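PDB 1WVG: CDP-glucose 4,6-dehydratase from Salmonella enterica subsp. enterica serovar Typhi, which catalyses the NAD(+)-dependent dehydration of CDP-D-glucose to CDP-4-dehydro-6-deoxy-D-glucose, a step toward the dideoxy sugar of the LPS O-antigen. Local coordinates for residues S105-G110 and S158-C163; V84-A89 and V127-S132. All coordinates share one frame; numbering follows the deposited sequence.

Contact 1. Residues S105-G110 and S158-C163. With APR (adenosine-5-diphosphoribose), chain C.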
loop_
_atom_site.group_PDB
_atom_site.type_symbol
_atom_site.label_atom_id
_atom_site.label_comp_id
_atom_site.label_asym_id
_atom_site.label_seq_id
_atom_site.Cartn_x
_atom_site.Cartn_y
_atom_site.Cartn_z
ATOM N N SER A 105 21.118 14.522 -16.324
ATOM C CA SER A 105 21.743 15.804 -15.977
ATOM C C SER A 105 20.769 16.946 -16.237
ATOM O O SER A 105 20.584 17.861 -15.415
ATOM C CB SER A 105 23.068 16.090 -16.705
ATOM O OG SER A 105 22.844 16.067 -18.106
ATOM N N THR A 106 20.147 16.895 -17.416
ATOM C CA THR A 106 19.215 17.951 -17.714
ATOM C C THR A 106 18.037 18.006 -16.736
ATOM O O THR A 106 17.731 19.034 -16.131
ATOM C CB THR A 106 18.649 17.883 -19.152
ATOM O OG1 THR A 106 19.712 17.989 -20.065
ATOM C CG2 THR A 106 17.675 19.046 -19.410
ATOM N N ASN A 107 17.338 16.883 -16.647
ATOM C CA ASN A 107 16.125 16.817 -15.857
ATOM C C ASN A 107 16.331 16.876 -14.367
ATOM O O ASN A 107 15.631 17.583 -13.638
ATOM C CB ASN A 107 15.274 15.613 -16.307
ATOM C CG ASN A 107 14.928 15.754 -17.789
ATOM O OD1 ASN A 107 15.124 16.820 -18.412
ATOM N ND2 ASN A 107 14.366 14.694 -18.367
ATOM N N VAL A 108 17.300 16.121 -13.909
ATOM C CA VAL A 108 17.558 16.112 -12.488
ATOM C C VAL A 108 18.347 17.331 -11.955
ATOM O O VAL A 108 17.822 18.126 -11.166
ATOM C CB VAL A 108 18.159 14.772 -12.099
ATOM C CG1 VAL A 108 18.253 14.711 -10.590
ATOM C CG2 VAL A 108 17.300 13.630 -12.665
ATOM N N MET A 109 19.625 17.487 -12.396
ATOM C CA MET A 109 20.476 18.590 -11.947
ATOM C C MET A 109 19.934 19.919 -12.392
ATOM O O MET A 109 20.097 20.932 -11.710
ATOM C CB MET A 109 21.920 18.415 -12.405
ATOM C CG MET A 109 22.610 17.175 -11.854
ATOM S SD MET A 109 22.456 16.965 -10.063
ATOM C CE MET A 109 23.206 18.487 -9.432
ATOM N N GLY A 110 19.251 19.913 -13.539
ATOM C CA GLY A 110 18.634 21.144 -13.990
ATOM C C GLY A 110 17.593 21.590 -12.940
ATOM O O GLY A 110 17.459 22.773 -12.626
ATOM N N SER A 158 11.337 8.791 -17.999
ATOM C CA SER A 158 10.340 8.596 -16.956
ATOM C C SER A 158 10.956 8.711 -15.596
ATOM O O SER A 158 10.494 9.470 -14.749
ATOM C CB SER A 158 9.805 7.197 -17.025
ATOM O OG SER A 158 9.123 7.132 -18.251
ATOM N N ASN A 159 11.992 7.896 -15.410
ATOM C CA ASN A 159 12.737 7.822 -14.165
ATOM C C ASN A 159 13.380 9.156 -13.751
ATOM O O ASN A 159 13.447 9.476 -12.564
ATOM C CB ASN A 159 13.757 6.665 -14.249
ATOM C CG ASN A 159 14.374 6.358 -12.909
ATOM O OD1 ASN A 159 15.380 6.949 -12.528
ATOM N ND2 ASN A 159 13.752 5.446 -12.162
ATOM N N SER A 160 13.830 9.965 -14.728
ATOM C CA SER A 160 14.430 11.255 -14.396
ATOM C C SER A 160 13.394 12.214 -13.767
ATOM O O SER A 160 13.718 13.082 -12.955
ATOM C CB SER A 160 15.169 11.837 -15.602
ATOM O OG SER A 160 14.215 12.201 -16.592
ATOM N N LYS A 161 12.119 12.057 -14.174
ATOM C CA LYS A 161 10.952 12.864 -13.696
ATOM C C LYS A 161 10.529 12.466 -12.267
ATOM O O LYS A 161 10.107 13.269 -11.397
ATOM C CB LYS A 161 9.809 12.749 -14.696
ATOM C CG LYS A 161 10.174 13.457 -15.979
ATOM C CD LYS A 161 10.339 14.948 -15.734
ATOM C CE LYS A 161 10.660 15.678 -17.011
ATOM N NZ LYS A 161 10.133 17.042 -16.998
ATOM N N GLY A 162 10.682 11.160 -12.047
ATOM C CA GLY A 162 10.475 10.513 -10.772
ATOM C C GLY A 162 11.476 11.162 -9.828
ATOM O O GLY A 162 11.113 11.664 -8.780
ATOM N N CYS A 163 12.747 11.201 -10.246
ATOM C CA CYS A 163 13.783 11.852 -9.457
ATOM C C CYS A 163 13.504 13.349 -9.320
ATOM O O CYS A 163 13.737 13.912 -8.243
ATOM C CB CYS A 163 15.166 11.702 -10.091
ATOM S SG CYS A 163 15.788 10.003 -10.048
HETATM N N1 APR C . 18.984 23.795 -20.772
HETATM C C2 APR C . 17.958 24.647 -21.009
HETATM N N3 APR C . 16.844 24.422 -21.638
HETATM C C4 APR C . 16.755 23.142 -22.055
HETATM C C5 APR C . 17.671 22.153 -21.883
HETATM C C6 APR C . 18.878 22.510 -21.208
HETATM N N6 APR C . 19.900 21.696 -20.896
HETATM N N7 APR C . 17.215 20.961 -22.432
HETATM C C8 APR C . 16.031 21.265 -22.941
HETATM N N9 APR C . 15.707 22.571 -22.738
HETATM C "C1'" APR C . 14.520 23.300 -23.150
HETATM C "C2'" APR C . 14.401 23.341 -24.648
HETATM O "O2'" APR C . 15.327 24.295 -25.190
HETATM C "C3'" APR C . 12.940 23.781 -24.759
HETATM O "O3'" APR C . 12.663 25.170 -24.524
HETATM O "O4'" APR C . 13.394 22.582 -22.755
HETATM C "C4'" APR C . 12.320 22.894 -23.646
HETATM C "C5'" APR C . 11.817 21.559 -24.109
HETATM O "O5'" APR C . 10.652 21.803 -24.936
HETATM P PA APR C . 10.040 20.654 -25.915
HETATM O O1A APR C . 11.095 19.674 -26.407
HETATM O O2A APR C . 9.061 21.341 -26.896
HETATM O O3A APR C . 9.173 19.827 -24.893
HETATM P PB APR C . 7.729 20.238 -24.265
HETATM O O1B APR C . 6.721 19.305 -24.893
HETATM O O2B APR C . 7.493 21.736 -24.300
HETATM O O5D APR C . 8.016 19.918 -22.731
HETATM C C5D APR C . 7.986 21.011 -21.799
HETATM O O4D APR C . 6.836 19.728 -20.015
HETATM O O1D APR C . 6.089 17.551 -20.436
HETATM C C1D APR C . 7.107 18.373 -19.797
HETATM O O2D APR C . 9.204 17.105 -19.830
HETATM C C2D APR C . 8.428 18.127 -20.485
HETATM O O3D APR C . 9.673 19.379 -18.884
HETATM C C3D APR C . 9.175 19.422 -20.220
HETATM C C4D APR C . 8.063 20.428 -20.407
#
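N107 and S160 meet tip to tip between two helices that run parallel within 3°, their axes 8.5 Å apart. The amide N107 ND2 donates to S160 OG over 3.1 Å, in a nearly straight bond (171°) with the hydroxyl lying in the plane of the amide. A small serine suits so close an approach, and its hydroxyl, curled beside its own backbone (chi1 69°), also bonds to the carbonyl of Y157, one turn earlier. N107 ND2 has a second acceptor in Q90 O, so the carboxamide ties both helices to the loop near the cofactor. One residue further on, V108 CG2 lies over the carbonyl oxygen S160 O at 3.6 Å and packs on C163 CB, a branched apolar side chain against a small one. K161 starts out facing away from helix 105-110, but its bent chain turns back past N107 and delivers NZ to the adenosine-5-diphosphoribose, where it donates to both O2D and O3D of the ribose far from the adenine, each at 3.0 Å. C163 also packs on L166, and M109 on M109, of the second subunit. With Y157, K161 completes the Tyr-X-X-X-Lys motif characteristic of short-chain dehydrogenases/reductases.

Contact 2. Residues V84-A89 and V127-S132. With APR (adenosine-5-diphosphoribose), chain C.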
loop_
_atom_site.group_PDB
_atom_site.type_symbol
_atom_site.label_atom_id
_atom_site.label_comp_id
_atom_site.label_asym_id
_atom_site.label_seq_id
_atom_site.Cartn_x
_atom_site.Cartn_y
_atom_site.Cartn_z
ATOM N N VAL A 84 7.927 31.664 -11.181
ATOM C CA VAL A 84 8.817 30.829 -11.940
ATOM C C VAL A 84 8.169 29.579 -12.395
ATOM O O VAL A 84 7.577 28.899 -11.574
ATOM C CB VAL A 84 9.983 30.354 -11.077
ATOM C CG1 VAL A 84 10.723 29.249 -11.808
ATOM C CG2 VAL A 84 10.958 31.482 -10.794
ATOM N N PHE A 85 8.351 29.273 -13.669
ATOM C CA PHE A 85 7.843 28.042 -14.227
ATOM C C PHE A 85 9.047 27.264 -14.711
ATOM O O PHE A 85 9.738 27.715 -15.607
ATOM C CB PHE A 85 6.897 28.271 -15.408
ATOM C CG PHE A 85 5.575 28.875 -14.978
ATOM C CD1 PHE A 85 5.370 30.255 -15.015
ATOM C CD2 PHE A 85 4.524 28.061 -14.546
ATOM C CE1 PHE A 85 4.142 30.792 -14.628
ATOM C CE2 PHE A 85 3.298 28.586 -14.135
ATOM C CZ PHE A 85 3.104 29.966 -14.193
ATOM N N HIS A 86 9.339 26.127 -14.111
ATOM C CA HIS A 86 10.481 25.356 -14.548
ATOM C C HIS A 86 10.060 24.260 -15.513
ATOM O O HIS A 86 9.557 23.249 -15.057
ATOM C CB HIS A 86 11.128 24.677 -13.324
ATOM C CG HIS A 86 12.273 23.772 -13.668
ATOM N ND1 HIS A 86 13.303 24.185 -14.521
ATOM C CD2 HIS A 86 12.535 22.486 -13.282
ATOM C CE1 HIS A 86 14.167 23.170 -14.609
ATOM N NE2 HIS A 86 13.726 22.132 -13.885
ATOM N N MET A 87 10.258 24.461 -16.838
ATOM C CA MET A 87 9.877 23.505 -17.886
ATOM C C MET A 87 10.997 23.003 -18.790
ATOM O O MET A 87 10.726 22.246 -19.717
ATOM C CB MET A 87 8.828 24.086 -18.827
ATOM C CG MET A 87 7.552 24.446 -18.093
ATOM S SD MET A 87 6.157 24.787 -19.212
ATOM C CE MET A 87 6.323 26.582 -19.341
ATOM N N ALA A 88 12.234 23.425 -18.564
ATOM C CA ALA A 88 13.292 22.967 -19.440
ATOM C C ALA A 88 13.569 21.502 -19.187
ATOM O O ALA A 88 13.714 21.115 -18.031
ATOM C CB ALA A 88 14.562 23.771 -19.207
ATOM N N ALA A 89 13.642 20.690 -20.232
ATOM C CA ALA A 89 13.920 19.275 -20.069
ATOM C C ALA A 89 14.135 18.623 -21.439
ATOM O O ALA A 89 13.740 19.189 -22.472
ATOM C CB ALA A 89 12.712 18.592 -19.428
ATOM N N VAL A 127 6.663 28.969 -7.243
ATOM C CA VAL A 127 7.472 28.140 -8.097
ATOM C C VAL A 127 6.621 26.962 -8.536
ATOM O O VAL A 127 6.072 26.219 -7.718
ATOM C CB VAL A 127 8.766 27.672 -7.457
ATOM C CG1 VAL A 127 9.579 26.885 -8.489
ATOM C CG2 VAL A 127 9.577 28.844 -6.935
ATOM N N VAL A 128 6.485 26.840 -9.848
ATOM C CA VAL A 128 5.724 25.772 -10.477
ATOM C C VAL A 128 6.675 24.844 -11.216
ATOM O O VAL A 128 7.140 25.153 -12.311
ATOM C CB VAL A 128 4.623 26.261 -11.400
ATOM C CG1 VAL A 128 3.880 25.059 -11.963
ATOM C CG2 VAL A 128 3.654 27.164 -10.616
ATOM N N ASN A 129 6.984 23.697 -10.597
ATOM C CA ASN A 129 7.888 22.711 -11.169
ATOM C C ASN A 129 7.145 21.697 -12.059
ATOM O O ASN A 129 6.395 20.853 -11.601
ATOM C CB ASN A 129 8.766 22.058 -10.061
ATOM C CG ASN A 129 9.591 20.857 -10.524
ATOM O OD1 ASN A 129 10.195 20.928 -11.586
ATOM N ND2 ASN A 129 9.621 19.748 -9.767
ATOM N N ILE A 130 7.349 21.780 -13.360
ATOM C CA ILE A 130 6.719 20.871 -14.276
ATOM C C ILE A 130 7.449 19.541 -14.350
ATOM O O ILE A 130 8.610 19.460 -14.770
ATOM C CB ILE A 130 6.685 21.437 -15.689
ATOM C CG1 ILE A 130 5.567 22.470 -15.802
ATOM C CG2 ILE A 130 6.427 20.262 -16.643
ATOM C CD1 ILE A 130 5.797 23.679 -14.937
ATOM N N THR A 131 6.776 18.465 -13.945
ATOM C CA THR A 131 7.426 17.171 -14.017
ATOM C C THR A 131 6.852 16.398 -15.206
ATOM O O THR A 131 7.009 16.802 -16.360
ATOM C CB THR A 131 7.489 16.402 -12.668
ATOM O OG1 THR A 131 6.173 16.120 -12.217
ATOM C CG2 THR A 131 8.211 17.241 -11.628
ATOM N N SER A 132 6.119 15.331 -14.955
ATOM C CA SER A 132 5.534 14.560 -16.045
ATOM C C SER A 132 4.569 13.518 -15.511
ATOM O O SER A 132 4.677 13.053 -14.355
ATOM C CB SER A 132 6.698 13.779 -16.643
ATOM O OG SER A 132 6.280 12.822 -17.602
HETATM N N1 APR C . 18.984 23.795 -20.772
HETATM C C2 APR C . 17.958 24.647 -21.009
HETATM N N3 APR C . 16.844 24.422 -21.638
HETATM C C4 APR C . 16.755 23.142 -22.055
HETATM C C5 APR C . 17.671 22.153 -21.883
HETATM C C6 APR C . 18.878 22.510 -21.208
HETATM N N6 APR C . 19.900 21.696 -20.896
HETATM N N7 APR C . 17.215 20.961 -22.432
HETATM C C8 APR C . 16.031 21.265 -22.941
HETATM N N9 APR C . 15.707 22.571 -22.738
HETATM C "C1'" APR C . 14.520 23.300 -23.150
HETATM C "C2'" APR C . 14.401 23.341 -24.648
HETATM O "O2'" APR C . 15.327 24.295 -25.190
HETATM C "C3'" APR C . 12.940 23.781 -24.759
HETATM O "O3'" APR C . 12.663 25.170 -24.524
HETATM O "O4'" APR C . 13.394 22.582 -22.755
HETATM C "C4'" APR C . 12.320 22.894 -23.646
HETATM C "C5'" APR C . 11.817 21.559 -24.109
HETATM O "O5'" APR C . 10.652 21.803 -24.936
HETATM P PA APR C . 10.040 20.654 -25.915
HETATM O O1A APR C . 11.095 19.674 -26.407
HETATM O O2A APR C . 9.061 21.341 -26.896
HETATM O O3A APR C . 9.173 19.827 -24.893
HETATM P PB APR C . 7.729 20.238 -24.265
HETATM O O1B APR C . 6.721 19.305 -24.893
HETATM O O2B APR C . 7.493 21.736 -24.300
HETATM O O5D APR C . 8.016 19.918 -22.731
HETATM C C5D APR C . 7.986 21.011 -21.799
HETATM O O4D APR C . 6.836 19.728 -20.015
HETATM O O1D APR C . 6.089 17.551 -20.436
HETATM C C1D APR C . 7.107 18.373 -19.797
HETATM O O2D APR C . 9.204 17.105 -19.830
HETATM C C2D APR C . 8.428 18.127 -20.485
HETATM O O3D APR C . 9.673 19.379 -18.884
HETATM C C3D APR C . 9.175 19.422 -20.220
HETATM C C4D APR C . 8.063 20.428 -20.407
HETATM O O HOH W 1 11.000 20.313 -16.393
#
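V84, F85 and H86 pair with V127, V128 and N129 as neighbouring parallel strands, 4.9 Å apart at closest approach and 12° apart in direction. Their backbones are joined by V128 N to V84 O (2.9 Å), H86 N to V128 O and I130 N to H86 O. Side chains alternate between the two faces. On one, F85 and V128 lie side by side; F85 CD2 lies 3.6 Å from V128 CB, the ring approaching obliquely, and the beta-branched valine gives it a broad apolar flank. On the other face V84 and V127 touch more loosely, while H86 and N129, each with CG anti to the backbone N (chi1 176° in H86), extend alongside each other with ring and amide planes 25° apart. N129 OD1 comes to the ring edge, 3.3 Å from H86 CD2. The ring's rotation is fixed by T15 at ND1 and T111 at NE2, and N129 ND2 is bonded to S190.

Where the first strand ends, M87 CG packs at 3.6 Å on CG1 of I130, the last residue of the second, and the chains part around the ligand. Here A89 N donates to the adenosine ribose atom O4' over 3.2 Å, and A88 CB lies against one face of the adenine, near its N3 and C4. A water bridges I130 O, A88 O and O3D of the other ribose, a hydroxyl that also bonds weakly to M87 O.

The pair sits mid-sheet in the Rossmann fold, flanked by strands 11-15 and 187-197: F85 and V128 face helix 236-251, with helix 20-31 also covering F85, while V84, H86 and V127 face helix 100-121.

Overall arrangement
Contact 1 joins helices 100-121 and 156-175, and contact 2 joins strands 83-86 and 126-130; their centres lie 11 Å apart, both touching the bound ADP-ribose. Along the chain their segments alternate, since helix 100-121 connects the two strands and helix 156-175 follows the second. They touch where K161 NZ lies 3.2 Å from T131 O, probably a hydrogen bond, and where N107 OD1 comes 3.2 Å from A89 CB. Ribose O3D is shared: contact 1 reaches it directly through K161, contact 2 by a weak bond and through a water. S132 bonds the bound CDP-xylose, and the side chain of K161 comes within about 6 Å of that ligand, consistent with a joint where cofactor and sugar nucleotide meet.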